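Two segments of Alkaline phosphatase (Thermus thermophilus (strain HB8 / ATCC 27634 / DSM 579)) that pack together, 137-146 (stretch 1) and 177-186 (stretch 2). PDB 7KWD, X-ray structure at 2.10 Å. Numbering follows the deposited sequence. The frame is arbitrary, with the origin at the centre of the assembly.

Stretch 1, residues 137-146: GLVTTTTVTH
Stretch 2, residues 177-186: YLGGGDRFFN

Two parallel strands pair through four backbone hydrogen bonds, pass a beta bulge at a threonine-rich corner opposite glycines, and end in contacts with two phenylalanine rings. Leu138 pairs with Tyr177 (CA–CA 5.0 Å), Val139 with Leu178 (4.7 Å) and Thr143 with Gly180 (3.9 Å); the register shifts by two between the last pairs. Extended backbone (phi/psi near -130/125 at Val139 and Leu178) lets Leu178 clamp stretch 1 twice: Leu178 N donates to Leu138 O and Thr140 N to Leu178 O, each 2.9 Å. Stretch 1 turns its corner at Thr141 (-92/-8) and Thr142 (-82/178), where Thr142 N donates to Thr140 OG1 (2.9 Å). Beyond it, Gly180 N donates to Thr142 O and Val144 N to Gly180 O, again 2.9 Å each.

Leu138 (m, t) and Tyr177 (chi1 m, chi2 -75°) share one sheet face, Leu138 CD1 meeting the ring edge at CE1, 3.8 Å away. On the other face Val139 (t) sets CG2 4.0 Å from CD1 of Leu178 (m, t).

Gly179 (168/-156) lies so close that its CA is 3.2 Å from Thr140 O; a CB there would clash with Thr142 O and Thr140 CG2. Gly180 is -91/-170. At Gly181 (100/40) a CB would jam against the preceding carbonyl and crowd Thr143 CB.

A type I turn from Thr143 to His146 closes with His146 N donating to Thr143 O (3.0 Å). Buried Val144 (-67/-22, chi1 p) points toward stretch 2, its CG2 4.1 Å from Tyr177 CB and its CG1 3.7 Å from Phe185 CE1. Phe184 (m, -61°) receives Thr143 CG2 at its ring edge, 3.9 Å from CE2, while Thr145 OG1 lies 3.5 Å from Phe184 CD2; both threonines are p. Together the stretches bury 592 Å².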

ATOM      1  N   GLY A 137       6.864  28.676  -9.268  1.00 23.56           N
ATOM      2  CA  GLY A 137       7.097  28.656  -7.828  1.00 22.12           C
ATOM      3  C   GLY A 137       7.455  27.259  -7.365  1.00 22.65           C
ATOM      4  O   GLY A 137       6.912  26.277  -7.851  1.00 23.86           O
ATOM      5  N   LEU A 138       8.407  27.181  -6.429  1.00 21.59           N
ATOM      6  CA  LEU A 138       8.771  25.940  -5.752  1.00 18.41           C
ATOM      7  C   LEU A 138       8.640  26.145  -4.241  1.00 22.32           C
ATOM      8  O   LEU A 138       9.286  27.025  -3.660  1.00 24.06           O
ATOM      9  CB  LEU A 138      10.195  25.513  -6.116  1.00 22.36           C
ATOM     10  CG  LEU A 138      10.483  25.307  -7.611  1.00 26.94           C
ATOM     11  CD1 LEU A 138      11.970  25.110  -7.898  1.00 23.59           C
ATOM     12  CD2 LEU A 138       9.699  24.106  -8.119  1.00 25.86           C
ATOM     13  N   VAL A 139       7.818  25.336  -3.603  1.00 20.40           N
ATOM     14  CA  VAL A 139       7.561  25.467  -2.177  1.00 21.07           C
ATOM     15  C   VAL A 139       7.704  24.102  -1.560  1.00 24.94           C
ATOM     16  O   VAL A 139       7.029  23.151  -1.993  1.00 22.44           O
ATOM     17  CB  VAL A 139       6.151  26.035  -1.900  1.00 19.01           C
ATOM     18  CG1 VAL A 139       5.935  26.133  -0.383  1.00 26.94           C
ATOM     19  CG2 VAL A 139       5.998  27.397  -2.528  1.00 18.07           C
ATOM     20  N   THR A 140       8.553  23.988  -0.539  1.00 21.65           N
ATOM     21  CA  THR A 140       8.745  22.664   0.040  1.00 22.04           C
ATOM     22  C   THR A 140       9.187  22.731   1.489  1.00 23.54           C
ATOM     23  O   THR A 140       9.659  23.760   1.954  1.00 26.80           O
ATOM     24  CB  THR A 140       9.789  21.877  -0.760  1.00 25.80           C
ATOM     25  OG1 THR A 140      10.057  20.628  -0.126  1.00 26.33           O
ATOM     26  CG2 THR A 140      11.084  22.674  -0.849  1.00 26.20           C
ATOM     27  N   THR A 141       9.010  21.616   2.196  1.00 22.22           N
ATOM     28  CA  THR A 141       9.531  21.463   3.546  1.00 22.92           C
ATOM     29  C   THR A 141      10.923  20.841   3.565  1.00 24.02           C
ATOM     30  O   THR A 141      11.537  20.777   4.638  1.00 26.02           O
ATOM     31  CB  THR A 141       8.591  20.601   4.406  1.00 27.14           C
ATOM     32  OG1 THR A 141       8.373  19.337   3.760  1.00 24.62           O
ATOM     33  CG2 THR A 141       7.261  21.300   4.638  1.00 30.06           C
ATOM     34  N   THR A 142      11.429  20.366   2.423  1.00 23.41           N
ATOM     35  CA  THR A 142      12.830  20.000   2.349  1.00 24.21           C
ATOM     36  C   THR A 142      13.670  21.252   2.106  1.00 24.00           C
ATOM     37  O   THR A 142      13.141  22.362   1.929  1.00 24.63           O
ATOM     38  CB  THR A 142      13.079  18.978   1.233  1.00 22.23           C
ATOM     39  OG1 THR A 142      12.826  19.599  -0.036  1.00 23.97           O
ATOM     40  CG2 THR A 142      12.177  17.738   1.383  1.00 24.70           C
ATOM     41  N   THR A 143      14.998  21.069   2.051  1.00 27.54           N
ATOM     42  CA  THR A 143      15.857  22.080   1.449  1.00 23.55           C
ATOM     43  C   THR A 143      15.271  22.455   0.096  1.00 24.11           C
ATOM     44  O   THR A 143      14.768  21.603  -0.642  1.00 27.48           O
ATOM     45  CB  THR A 143      17.294  21.581   1.280  1.00 21.22           C
ATOM     46  OG1 THR A 143      17.274  20.352   0.572  1.00 27.59           O
ATOM     47  CG2 THR A 143      17.961  21.376   2.648  1.00 25.96           C
ATOM     48  N   VAL A 144      15.289  23.753  -0.205  1.00 22.70           N
ATOM     49  CA  VAL A 144      14.594  24.223  -1.388  1.00 22.69           C
ATOM     50  C   VAL A 144      15.249  23.698  -2.655  1.00 25.71           C
ATOM     51  O   VAL A 144      14.595  23.618  -3.708  1.00 24.35           O
ATOM     52  CB  VAL A 144      14.533  25.758  -1.327  1.00 25.01           C
ATOM     53  CG1 VAL A 144      15.936  26.370  -1.612  1.00 26.57           C
ATOM     54  CG2 VAL A 144      13.499  26.248  -2.301  1.00 31.34           C
ATOM     55  N   THR A 145      16.522  23.311  -2.560  1.00 21.17           N
ATOM     56  CA  THR A 145      17.340  22.768  -3.635  1.00 20.92           C
ATOM     57  C   THR A 145      17.258  21.233  -3.708  1.00 20.24           C
ATOM     58  O   THR A 145      17.999  20.599  -4.471  1.00 20.17           O
ATOM     59  CB  THR A 145      18.802  23.204  -3.386  1.00 22.20           C
ATOM     60  OG1 THR A 145      19.112  22.868  -2.022  1.00 24.47           O
ATOM     61  CG2 THR A 145      19.020  24.698  -3.546  1.00 26.13           C
ATOM     62  N   HIS A 146      16.386  20.619  -2.929  1.00 23.46           N
ATOM     63  CA  HIS A 146      16.302  19.167  -2.898  1.00 21.17           C
ATOM     64  C   HIS A 146      15.732  18.623  -4.209  1.00 23.43           C
ATOM     65  O   HIS A 146      15.319  19.360  -5.105  1.00 22.36           O
ATOM     66  CB  HIS A 146      15.471  18.740  -1.694  1.00 23.50           C
ATOM     67  CG  HIS A 146      15.873  17.429  -1.102  1.00 23.84           C
ATOM     68  ND1 HIS A 146      14.998  16.367  -1.009  1.00 27.57           N
ATOM     69  CD2 HIS A 146      17.038  17.017  -0.530  1.00 28.44           C
ATOM     70  CE1 HIS A 146      15.612  15.348  -0.426  1.00 34.51           C
ATOM     71  NE2 HIS A 146      16.847  15.717  -0.122  1.00 32.54           N
ATOM     72  N   TYR A 177      10.772  30.840  -4.530  1.00 20.21           N
ATOM     73  CA  TYR A 177      11.496  29.705  -3.978  1.00 18.36           C
ATOM     74  C   TYR A 177      11.340  29.757  -2.464  1.00 23.09           C
ATOM     75  O   TYR A 177      11.810  30.709  -1.837  1.00 22.38           O
ATOM     76  CB  TYR A 177      12.993  29.773  -4.291  1.00 23.09           C
ATOM     77  CG  TYR A 177      13.441  29.687  -5.719  1.00 20.12           C
ATOM     78  CD1 TYR A 177      13.439  28.471  -6.396  1.00 20.67           C
ATOM     79  CD2 TYR A 177      13.958  30.797  -6.364  1.00 18.86           C
ATOM     80  CE1 TYR A 177      13.908  28.380  -7.694  1.00 22.63           C
ATOM     81  CE2 TYR A 177      14.405  30.726  -7.666  1.00 20.89           C
ATOM     82  CZ  TYR A 177      14.391  29.513  -8.325  1.00 23.57           C
ATOM     83  OH  TYR A 177      14.846  29.430  -9.613  1.00 19.52           O
ATOM     84  N   LEU A 178      10.739  28.728  -1.869  1.00 21.08           N
ATOM     85  CA  LEU A 178      10.516  28.691  -0.432  1.00 20.10           C
ATOM     86  C   LEU A 178      10.810  27.305   0.096  1.00 29.44           C
ATOM     87  O   LEU A 178      10.293  26.318  -0.432  1.00 20.14           O
ATOM     88  CB  LEU A 178       9.082  29.051  -0.070  1.00 21.20           C
ATOM     89  CG  LEU A 178       8.588  30.432  -0.425  1.00 25.58           C
ATOM     90  CD1 LEU A 178       7.099  30.499  -0.225  1.00 21.04           C
ATOM     91  CD2 LEU A 178       9.308  31.505   0.397  1.00 24.17           C
ATOM     92  N   GLY A 179      11.615  27.237   1.147  1.00 23.89           N
ATOM     93  CA  GLY A 179      11.940  25.966   1.775  1.00 26.00           C
ATOM     94  C   GLY A 179      13.086  26.129   2.759  1.00 26.44           C
ATOM     95  O   GLY A 179      13.308  27.222   3.293  1.00 27.28           O
ATOM     96  N   GLY A 180      13.783  25.011   3.001  1.00 26.77           N
ATOM     97  CA  GLY A 180      14.959  24.984   3.844  1.00 24.76           C
ATOM     98  C   GLY A 180      16.251  25.203   3.065  1.00 25.07           C
ATOM     99  O   GLY A 180      16.252  25.541   1.883  1.00 22.43           O
ATOM    100  N   GLY A 181      17.374  24.977   3.755  1.00 24.54           N
ATOM    101  CA  GLY A 181      18.674  24.928   3.109  1.00 25.26           C
ATOM    102  C   GLY A 181      19.543  26.176   3.196  1.00 21.34           C
ATOM    103  O   GLY A 181      20.245  26.517   2.243  1.00 24.17           O
ATOM    104  N   ASP A 182      19.556  26.844   4.356  1.00 26.93           N
ATOM    105  CA  ASP A 182      20.448  28.002   4.506  1.00 28.73           C
ATOM    106  C   ASP A 182      21.909  27.606   4.265  1.00 27.47           C
ATOM    107  O   ASP A 182      22.706  28.423   3.778  1.00 26.19           O
ATOM    108  CB  ASP A 182      20.258  28.630   5.895  1.00 30.50           C
ATOM    109  CG  ASP A 182      21.059  29.910   6.082  1.00 30.49           C
ATOM    110  OD1 ASP A 182      20.862  30.877   5.328  1.00 26.75           O
ATOM    111  OD2 ASP A 182      21.889  29.932   6.999  1.00 28.27           O
ATOM    112  N   ARG A 183      22.270  26.357   4.579  1.00 25.03           N
ATOM    113  CA  ARG A 183      23.645  25.921   4.379  1.00 26.75           C
ATOM    114  C   ARG A 183      24.113  26.075   2.935  1.00 28.85           C
ATOM    115  O   ARG A 183      25.333  26.105   2.705  1.00 28.10           O
ATOM    116  CB  ARG A 183      23.806  24.470   4.858  1.00 28.32           C
ATOM    117  CG  ARG A 183      23.191  23.382   3.975  1.00 34.48           C
ATOM    118  CD  ARG A 183      23.122  21.991   4.696  1.00 32.27           C
ATOM    119  NE  ARG A 183      24.371  21.269   4.491  1.00 54.34           N
ATOM    120  CZ  ARG A 183      24.481  20.009   4.065  1.00 59.26           C
ATOM    121  NH1 ARG A 183      23.405  19.273   3.786  1.00 47.27           N
ATOM    122  NH2 ARG A 183      25.693  19.488   3.908  1.00 71.01           N
ATOM    123  N   PHE A 184      23.195  26.196   1.964  1.00 27.27           N
ATOM    124  CA  PHE A 184      23.567  26.322   0.558  1.00 26.89           C
ATOM    125  C   PHE A 184      23.501  27.763   0.055  1.00 24.65           C
ATOM    126  O   PHE A 184      23.859  28.023  -1.107  1.00 27.06           O
ATOM    127  CB  PHE A 184      22.687  25.402  -0.328  1.00 24.46           C
ATOM    128  CG  PHE A 184      22.637  23.983   0.160  1.00 24.99           C
ATOM    129  CD1 PHE A 184      23.794  23.227   0.241  1.00 22.77           C
ATOM    130  CD2 PHE A 184      21.433  23.409   0.558  1.00 24.40           C
ATOM    131  CE1 PHE A 184      23.758  21.930   0.740  1.00 29.20           C
ATOM    132  CE2 PHE A 184      21.378  22.125   1.031  1.00 24.43           C
ATOM    133  CZ  PHE A 184      22.542  21.368   1.125  1.00 29.16           C
ATOM    134  N   PHE A 185      23.104  28.713   0.897  1.00 20.51           N
ATOM    135  CA  PHE A 185      22.991  30.102   0.468  1.00 26.22           C
ATOM    136  C   PHE A 185      23.825  31.069   1.295  1.00 23.56           C
ATOM    137  O   PHE A 185      24.268  32.094   0.777  1.00 24.55           O
ATOM    138  CB  PHE A 185      21.521  30.555   0.543  1.00 25.02           C
ATOM    139  CG  PHE A 185      20.617  29.881  -0.455  1.00 29.13           C
ATOM    140  CD1 PHE A 185      20.098  28.617  -0.195  1.00 26.66           C
ATOM    141  CD2 PHE A 185      20.262  30.520  -1.636  1.00 24.17           C
ATOM    142  CE1 PHE A 185      19.237  27.993  -1.113  1.00 23.98           C
ATOM    143  CE2 PHE A 185      19.421  29.896  -2.553  1.00 29.24           C
ATOM    144  CZ  PHE A 185      18.918  28.628  -2.283  1.00 24.28           C
ATOM    145  N   ASN A 186      24.044  30.764   2.534  1.00 25.69           N
ATOM    146  CA  ASN A 186      24.691  31.633   3.513  1.00 23.37           C
ATOM    147  C   ASN A 186      26.196  31.657   3.303  1.00 26.92           C
ATOM    148  O   ASN A 186      26.829  30.594   3.296  1.00 21.24           O
ATOM    149  CB  ASN A 186      24.338  31.053   4.889  1.00 24.39           C
ATOM    150  CG  ASN A 186      24.743  31.925   6.039  1.00 31.77           C
ATOM    151  OD1 ASN A 186      25.673  32.717   5.968  1.00 27.89           O
ATOM    152  ND2 ASN A 186      24.052  31.735   7.136  1.00 26.10           N
TER